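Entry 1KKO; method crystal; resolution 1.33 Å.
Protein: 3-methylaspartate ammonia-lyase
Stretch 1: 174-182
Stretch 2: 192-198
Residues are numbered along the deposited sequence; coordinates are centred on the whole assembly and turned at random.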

# COMPACT_ATOMS: atom_id res chain seq x y z
N GLY A 174 -7.33 -9.63 -7.78
CA GLY A 174 -8.42 -10.11 -6.96
C GLY A 174 -9.61 -10.31 -7.89
O GLY A 174 -9.46 -10.54 -9.08
N ASP A 175 -10.83 -10.20 -7.35
CA ASP A 175 -12.03 -10.34 -8.17
C ASP A 175 -12.28 -9.12 -9.08
O ASP A 175 -13.15 -9.15 -9.96
N ASP A 176 -11.51 -8.06 -8.88
CA ASP A 176 -11.64 -6.83 -9.68
C ASP A 176 -10.92 -7.02 -11.02
O ASP A 176 -10.10 -6.18 -11.43
N ARG A 177 -11.23 -8.12 -11.71
CA ARG A 177 -10.46 -8.57 -12.87
C ARG A 177 -10.62 -7.78 -14.16
O ARG A 177 -9.94 -8.06 -15.14
N TYR A 178 -11.51 -6.78 -14.17
CA TYR A 178 -11.66 -5.93 -15.34
C TYR A 178 -11.04 -4.56 -15.06
O TYR A 178 -10.14 -4.12 -15.77
N ILE A 179 -11.50 -3.91 -14.00
CA ILE A 179 -10.95 -2.61 -13.62
C ILE A 179 -9.45 -2.69 -13.33
O ILE A 179 -8.70 -1.80 -13.74
N ALA A 180 -9.00 -3.74 -12.65
CA ALA A 180 -7.58 -3.81 -12.30
C ALA A 180 -6.70 -3.94 -13.52
O ALA A 180 -5.57 -3.47 -13.53
N VAL A 181 -7.21 -4.58 -14.57
CA VAL A 181 -6.47 -4.71 -15.82
C VAL A 181 -6.20 -3.33 -16.41
O VAL A 181 -5.09 -3.04 -16.86
N ASP A 182 -7.20 -2.46 -16.39
CA ASP A 182 -7.01 -1.10 -16.89
C ASP A 182 -5.92 -0.38 -16.11
O ASP A 182 -5.06 0.28 -16.70
N LEU A 192 0.43 -9.82 -15.92
CA LEU A 192 -0.87 -9.54 -15.35
C LEU A 192 -1.85 -10.60 -15.80
O LEU A 192 -1.58 -11.29 -16.78
N PRO A 193 -3.02 -10.69 -15.17
CA PRO A 193 -3.48 -9.93 -14.02
C PRO A 193 -3.92 -10.82 -12.85
O PRO A 193 -4.59 -10.31 -11.94
N HIS A 194 -3.56 -12.10 -12.90
CA HIS A 194 -3.95 -13.11 -11.92
C HIS A 194 -5.43 -13.53 -12.08
O HIS A 194 -5.72 -14.71 -12.35
N ALA A 195 -6.35 -12.58 -11.90
CA ALA A 195 -7.78 -12.72 -12.18
C ALA A 195 -8.60 -13.58 -11.24
O ALA A 195 -9.80 -13.70 -11.43
N LEU A 196 -7.95 -14.19 -10.25
CA LEU A 196 -8.64 -14.93 -9.19
C LEU A 196 -9.77 -15.80 -9.75
O LEU A 196 -10.93 -15.65 -9.38
N ILE A 197 -9.41 -16.71 -10.65
CA ILE A 197 -10.39 -17.59 -11.26
C ILE A 197 -10.55 -18.77 -10.29
O ILE A 197 -9.91 -19.80 -10.43
N ASN A 198 -11.40 -18.59 -9.29
CA ASN A 198 -11.49 -19.55 -8.20
C ASN A 198 -12.86 -20.21 -8.04
O ASN A 198 -13.13 -20.81 -6.99

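How does the contact begin at Gly174, which has no side chain to offer? Its backbone does the work: Gly174 O lies 3.6 Å from Leu196 CB, so the leucine side chain, whose CA-to-CB bond points toward stretch 1, packs against bare main chain. The positive phi of Gly174 is a conformation that by itself favours glycine. Leu196 adopts t at chi1 and p at chi2, and it is among the residues most covered by the facing stretch.

What does Asp175 contribute if its CA-to-CB bond points away? Its chi1 is m, and the end of the side chain comes back nearer to stretch 2, bringing Asp175 OD2 to 3.5 Å from Leu196 CD2. That is a simple contact between a carboxylate oxygen and a methyl group; the polar link runs through water. Water 1 donates to Asp175 OD2 at 2.7 Å and accepts from Asn198 ND2 at 3.0 Å, bridging two side chains that do not touch directly. Asn198 is p at chi1, and its end also comes nearer to stretch 1.

Why is Arg177 the polar centre of the contact? Its CA-to-CB bond points toward stretch 2, and its p, t, p sequence from chi1 to chi3 carries the guanidinium to backbone carbonyls there. Arg177 NE donates to Ala195 O at 2.7 Å, and Arg177 NH2 reaches the same Ala195 O at 2.9 Å, so one carbonyl receives two hydrogen bonds. A weak third bond runs from Arg177 NH2 to Leu196 O at 3.1 Å. Both oxygens lie at the edge of the guanidinium, near its plane. Within stretch 1, Arg177 NH2 also forms a salt bridge with Asp175 OD1 at 2.9 Å, which ties the guanidinium to the carboxylate two residues earlier. Apolar atoms pack nearby: Ile197, m at both chi angles, places CD1 3.8 Å from Arg177 NE.

Where does the contact become apolar? Past Tyr178 and Ile179, which lie out of reach, and Ala180, which points toward stretch 2 without touching it, the helix brings up Val181. Its CA-to-CB bond points sideways and its chi1 is t; Val181 CG2 meets Pro193 CB at 3.7 Å, and Val181 CG1 approaches Leu192 CD1 more loosely at 4.4 Å. Leu192, p then t, and Pro193, which follows a cis peptide bond, both point toward stretch 1. Asp182 points away, leaving Val181 as the last residue of stretch 1 in contact.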

# COMPACT_ATOMS: atom_id res chain seq x y z
CB ASP A 175 -13.25 -10.61 -7.28
CG ASP A 175 -13.32 -12.06 -6.82
OD1 ASP A 175 -13.25 -12.97 -7.68
OD2 ASP A 175 -13.43 -12.38 -5.60
CB ASP A 176 -11.01 -5.68 -8.89
CG ASP A 176 -11.59 -4.32 -9.22
OD1 ASP A 176 -12.64 -4.24 -9.89
OD2 ASP A 176 -11.05 -3.27 -8.81
CB ARG A 177 -10.70 -10.06 -13.12
CG ARG A 177 -12.10 -10.43 -13.61
CD ARG A 177 -12.27 -11.93 -13.81
NE ARG A 177 -12.04 -12.60 -12.55
CZ ARG A 177 -12.90 -12.67 -11.54
NH1 ARG A 177 -14.13 -12.16 -11.64
NH2 ARG A 177 -12.53 -13.26 -10.43
CB TYR A 178 -13.14 -5.81 -15.74
CG TYR A 178 -13.74 -7.15 -16.07
CD1 TYR A 178 -13.43 -7.79 -17.26
CD2 TYR A 178 -14.57 -7.79 -15.18
CE1 TYR A 178 -13.95 -9.04 -17.56
CE2 TYR A 178 -15.09 -9.04 -15.47
CZ TYR A 178 -14.78 -9.65 -16.66
OH TYR A 178 -15.31 -10.89 -16.95
CB ILE A 179 -11.69 -2.05 -12.39
CG1 ILE A 179 -13.14 -1.70 -12.74
CG2 ILE A 179 -10.93 -0.86 -11.82
CD1 ILE A 179 -13.29 -0.71 -13.86
CB ALA A 180 -7.33 -4.94 -11.32
CB VAL A 181 -7.21 -5.63 -16.81
CG1 VAL A 181 -6.70 -5.46 -18.24
CG2 VAL A 181 -7.06 -7.07 -16.38
CB ASP A 182 -8.30 -0.29 -16.79
CG ASP A 182 -9.38 -0.77 -17.73
OD1 ASP A 182 -9.10 -1.63 -18.59
OD2 ASP A 182 -10.55 -0.32 -17.65
CB LEU A 192 -1.36 -8.15 -15.82
CG LEU A 192 -1.79 -8.00 -17.27
CD1 LEU A 192 -2.58 -6.71 -17.44
CD2 LEU A 192 -0.63 -8.07 -18.26
CB PRO A 193 -4.74 -9.30 -14.58
CG PRO A 193 -5.34 -10.49 -15.34
CD PRO A 193 -4.16 -11.34 -15.82
CB HIS A 194 -3.59 -12.68 -10.49
CG HIS A 194 -3.90 -13.72 -9.47
ND1 HIS A 194 -2.94 -14.49 -8.85
CD2 HIS A 194 -5.09 -14.10 -8.95
CE1 HIS A 194 -3.53 -15.30 -7.99
NE2 HIS A 194 -4.83 -15.07 -8.02
CB ALA A 195 -7.98 -13.17 -13.62
CB LEU A 196 -9.17 -13.97 -8.13
CG LEU A 196 -9.63 -14.58 -6.80
CD1 LEU A 196 -8.55 -15.33 -6.10
CD2 LEU A 196 -10.15 -13.46 -5.92
CB ILE A 197 -9.90 -18.02 -12.66
CG1 ILE A 197 -9.69 -16.79 -13.55
CG2 ILE A 197 -10.85 -19.02 -13.29
CD1 ILE A 197 -10.96 -16.04 -13.89
CB ASN A 198 -11.06 -18.89 -6.89
CG ASN A 198 -12.01 -17.79 -6.45
OD1 ASN A 198 -12.98 -17.50 -7.14
ND2 ASN A 198 -11.72 -17.16 -5.32
O HOH W 1 -13.31 -14.81 -4.43